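E3 19 kDa protein (Human adenovirus E serotype 4, PDB 5IRO) probably binds class I heavy chains and retains them in the endoplasmic reticulum, hindering their transport to the surface of the infected cell. Local coordinates at residues V31-G36 and V42-K47. Sequence-based numbering, arbitrary orientation.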
ATOM      1  N   VAL D  31      17.189  -6.163  -3.265  1.00 34.90           N
ATOM      2  CA  VAL D  31      17.810  -6.887  -4.365  1.00 39.81           C
ATOM      3  C   VAL D  31      16.836  -7.883  -4.981  1.00 37.78           C
ATOM      4  O   VAL D  31      16.132  -8.597  -4.263  1.00 39.98           O
ATOM      5  CB  VAL D  31      19.048  -7.667  -3.871  1.00 34.34           C
ATOM      6  CG1 VAL D  31      19.736  -8.374  -5.025  1.00 31.98           C
ATOM      7  CG2 VAL D  31      20.011  -6.739  -3.150  1.00 30.10           C
ATOM      8  N   LEU D  32      16.798  -7.928  -6.308  1.00 35.46           N
ATOM      9  CA  LEU D  32      15.924  -8.859  -7.012  1.00 35.87           C
ATOM     10  C   LEU D  32      16.694  -9.584  -8.108  1.00 35.66           C
ATOM     11  O   LEU D  32      16.881  -9.048  -9.197  1.00 35.28           O
ATOM     12  CB  LEU D  32      14.745  -8.114  -7.633  1.00 37.85           C
ATOM     13  CG  LEU D  32      13.714  -9.015  -8.313  1.00 42.69           C
ATOM     14  CD1 LEU D  32      12.774  -9.637  -7.290  1.00 39.49           C
ATOM     15  CD2 LEU D  32      12.949  -8.255  -9.378  1.00 40.44           C
ATOM     16  N   ILE D  33      17.115 -10.812  -7.826  1.00 23.79           N
ATOM     17  CA  ILE D  33      17.828 -11.622  -8.807  1.00 24.48           C
ATOM     18  C   ILE D  33      16.853 -12.450  -9.637  1.00 24.36           C
ATOM     19  O   ILE D  33      16.315 -13.453  -9.161  1.00 25.22           O
ATOM     20  CB  ILE D  33      18.837 -12.565  -8.127  1.00 23.43           C
ATOM     21  CG1 ILE D  33      19.683 -11.789  -7.113  1.00 16.67           C
ATOM     22  CG2 ILE D  33      19.725 -13.238  -9.163  1.00 21.64           C
ATOM     23  CD1 ILE D  33      20.569 -12.665  -6.249  1.00 18.37           C
ATOM     24  N   LYS D  34      16.624 -12.025 -10.876  1.00 23.04           N
ATOM     25  CA  LYS D  34      15.694 -12.722 -11.758  1.00 28.23           C
ATOM     26  C   LYS D  34      16.402 -13.588 -12.803  1.00 37.67           C
ATOM     27  O   LYS D  34      17.107 -13.082 -13.676  1.00 35.08           O
ATOM     28  CB  LYS D  34      14.766 -11.725 -12.452  1.00 26.99           C
ATOM     29  CG  LYS D  34      13.690 -12.376 -13.305  1.00 30.36           C
ATOM     30  CD  LYS D  34      12.730 -11.338 -13.856  1.00 31.25           C
ATOM     31  CE  LYS D  34      11.575 -11.988 -14.600  1.00 35.88           C
ATOM     32  NZ  LYS D  34      10.676 -10.967 -15.204  1.00 24.80           N
ATOM     33  N   CYS D  35      16.206 -14.896 -12.703  1.00 55.94           N
ATOM     34  CA  CYS D  35      16.667 -15.824 -13.724  1.00 61.66           C
ATOM     35  C   CYS D  35      15.474 -16.365 -14.503  1.00 56.39           C
ATOM     36  O   CYS D  35      14.337 -15.959 -14.259  1.00 61.02           O
ATOM     37  CB  CYS D  35      17.487 -16.958 -13.098  1.00 68.88           C
ATOM     38  SG  CYS D  35      19.017 -16.414 -12.295  1.00 54.38           S
ATOM     39  N   GLY D  36      15.727 -17.287 -15.427  1.00 48.79           N
ATOM     40  CA  GLY D  36      14.683 -17.754 -16.322  1.00 58.76           C
ATOM     41  C   GLY D  36      13.551 -18.510 -15.651  1.00 55.01           C
ATOM     42  O   GLY D  36      13.767 -19.250 -14.692  1.00 58.16           O
ATOM     43  N   VAL D  42      16.344 -24.932 -11.781  1.00 57.79           N
ATOM     44  CA  VAL D  42      17.380 -23.910 -11.824  1.00 46.95           C
ATOM     45  C   VAL D  42      17.250 -23.120 -10.529  1.00 49.99           C
ATOM     46  O   VAL D  42      16.439 -22.201 -10.411  1.00 45.03           O
ATOM     47  CB  VAL D  42      17.298 -23.014 -13.094  1.00 51.50           C
ATOM     48  CG1 VAL D  42      15.867 -22.609 -13.381  1.00 54.38           C
ATOM     49  CG2 VAL D  42      18.201 -21.787 -12.967  1.00 53.93           C
ATOM     50  N   ALA D  43      18.051 -23.505  -9.544  1.00 23.22           N
ATOM     51  CA  ALA D  43      17.912 -22.946  -8.207  1.00 20.58           C
ATOM     52  C   ALA D  43      18.817 -21.744  -8.006  1.00 19.37           C
ATOM     53  O   ALA D  43      19.995 -21.786  -8.340  1.00 19.76           O
ATOM     54  CB  ALA D  43      18.210 -24.014  -7.160  1.00 23.06           C
ATOM     55  N   ILE D  44      18.262 -20.665  -7.466  1.00 37.45           N
ATOM     56  CA  ILE D  44      19.057 -19.472  -7.212  1.00 33.27           C
ATOM     57  C   ILE D  44      19.269 -19.300  -5.712  1.00 39.41           C
ATOM     58  O   ILE D  44      18.336 -19.421  -4.917  1.00 35.33           O
ATOM     59  CB  ILE D  44      18.451 -18.196  -7.860  1.00 37.58           C
ATOM     60  CG1 ILE D  44      19.400 -17.005  -7.700  1.00 37.30           C
ATOM     61  CG2 ILE D  44      17.076 -17.880  -7.292  1.00 38.83           C
ATOM     62  CD1 ILE D  44      20.739 -17.201  -8.369  1.00 32.55           C
ATOM     63  N   GLN D  45      20.515 -19.048  -5.329  1.00 38.99           N
ATOM     64  CA  GLN D  45      20.852 -18.844  -3.929  1.00 39.50           C
ATOM     65  C   GLN D  45      21.683 -17.575  -3.798  1.00 36.30           C
ATOM     66  O   GLN D  45      22.554 -17.314  -4.624  1.00 40.09           O
ATOM     67  CB  GLN D  45      21.623 -20.055  -3.403  1.00 37.16           C
ATOM     68  CG  GLN D  45      22.390 -19.838  -2.110  1.00 36.88           C
ATOM     69  CD  GLN D  45      21.784 -20.590  -0.945  1.00 32.92           C
ATOM     70  OE1 GLN D  45      21.092 -21.591  -1.132  1.00 35.13           O
ATOM     71  NE2 GLN D  45      22.048 -20.120   0.267  1.00 30.65           N
ATOM     72  N   TYR D  46      21.411 -16.786  -2.764  1.00 44.76           N
ATOM     73  CA  TYR D  46      22.109 -15.521  -2.571  1.00 48.91           C
ATOM     74  C   TYR D  46      22.875 -15.537  -1.247  1.00 49.21           C
ATOM     75  O   TYR D  46      24.099 -15.664  -1.242  1.00 54.54           O
ATOM     76  CB  TYR D  46      21.122 -14.347  -2.628  1.00 44.90           C
ATOM     77  CG  TYR D  46      21.700 -13.008  -2.220  1.00 45.89           C
ATOM     78  CD1 TYR D  46      22.978 -12.626  -2.614  1.00 43.31           C
ATOM     79  CD2 TYR D  46      20.963 -12.123  -1.446  1.00 41.13           C
ATOM     80  CE1 TYR D  46      23.505 -11.406  -2.238  1.00 45.08           C
ATOM     81  CE2 TYR D  46      21.481 -10.899  -1.069  1.00 39.99           C
ATOM     82  CZ  TYR D  46      22.752 -10.546  -1.467  1.00 41.09           C
ATOM     83  OH  TYR D  46      23.272  -9.328  -1.095  1.00 44.91           O
ATOM     84  N   LYS D  47      22.168 -15.408  -0.129  1.00 26.66           N
ATOM     85  CA  LYS D  47      22.821 -15.480   1.175  1.00 25.87           C
ATOM     86  C   LYS D  47      22.669 -16.874   1.769  1.00 29.21           C
ATOM     87  O   LYS D  47      23.458 -17.781   1.496  1.00 32.10           O
ATOM     88  CB  LYS D  47      22.192 -14.473   2.142  1.00 22.44           C
ATOM     89  CG  LYS D  47      22.519 -13.012   1.862  1.00 27.78           C
ATOM     90  CD  LYS D  47      21.754 -12.084   2.805  1.00 24.94           C
ATOM     91  CE  LYS D  47      22.020 -10.615   2.497  1.00 27.58           C
ATOM     92  NZ  LYS D  47      21.087  -9.705   3.226  1.00 24.37           N
TER
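Ile33 sets its two branches on two different partners, Ile44 and Tyr46, and shows how strands from separate β-sheets can pack through side chains without backbone pairing. Residues 31–34 belong to the sheet with strands 20–24 and 54–59, whereas 43–45 is the outermost strand, within this chain, of the sheet with 66–72 and 78–84. The facing parts run antiparallel, yet the CA atoms of Cys35 and Ile44 are 7.8 Å apart, too far for backbone pairing.

The apolar contacts centre on Ile33. Its CG2, anti to the backbone N, meets Ile44 CG1 at 4.1 Å, the two side chains passing at a slant. The other branch reaches Tyr46 at about a right angle, with CD1 4.0 Å from Tyr46 CB and close to CG, at the root of the ring. The CG1 branch of Ile44 lies opposite its backbone N (chi1 -174°), which carries CD1 to 4.4 Å from Cys35 SG. That sulfur is disulfide-bonded to Cys18, which ties this side of the contact covalently to the segment leading into strand 20–24.

A methyl meets a backbone oxygen farther along, where Val42 CG1 lies 4.2 Å from Gly36 O, a carbonyl that accepts a hydrogen bond from Asn53.

Tyr46 OH and Lys47 NZ find polar partners beyond the contact: the hydroxyl bonds to Pro64 O, and the amine to Thr58 O and, in a salt bridge, Asp63. The Tyr46 ring meets Phe87 and has Lys47 CG over one face. Within the second segment, Gln45 NE2 donates to Lys47 O at 3.0 Å, approaching from well above the carbonyl plane.

Almost all of the touching residues are buried, and the interaction is mostly apolar. Between these two segments, contact therefore rests on side-chain burial, with directional bonds made to residues around them.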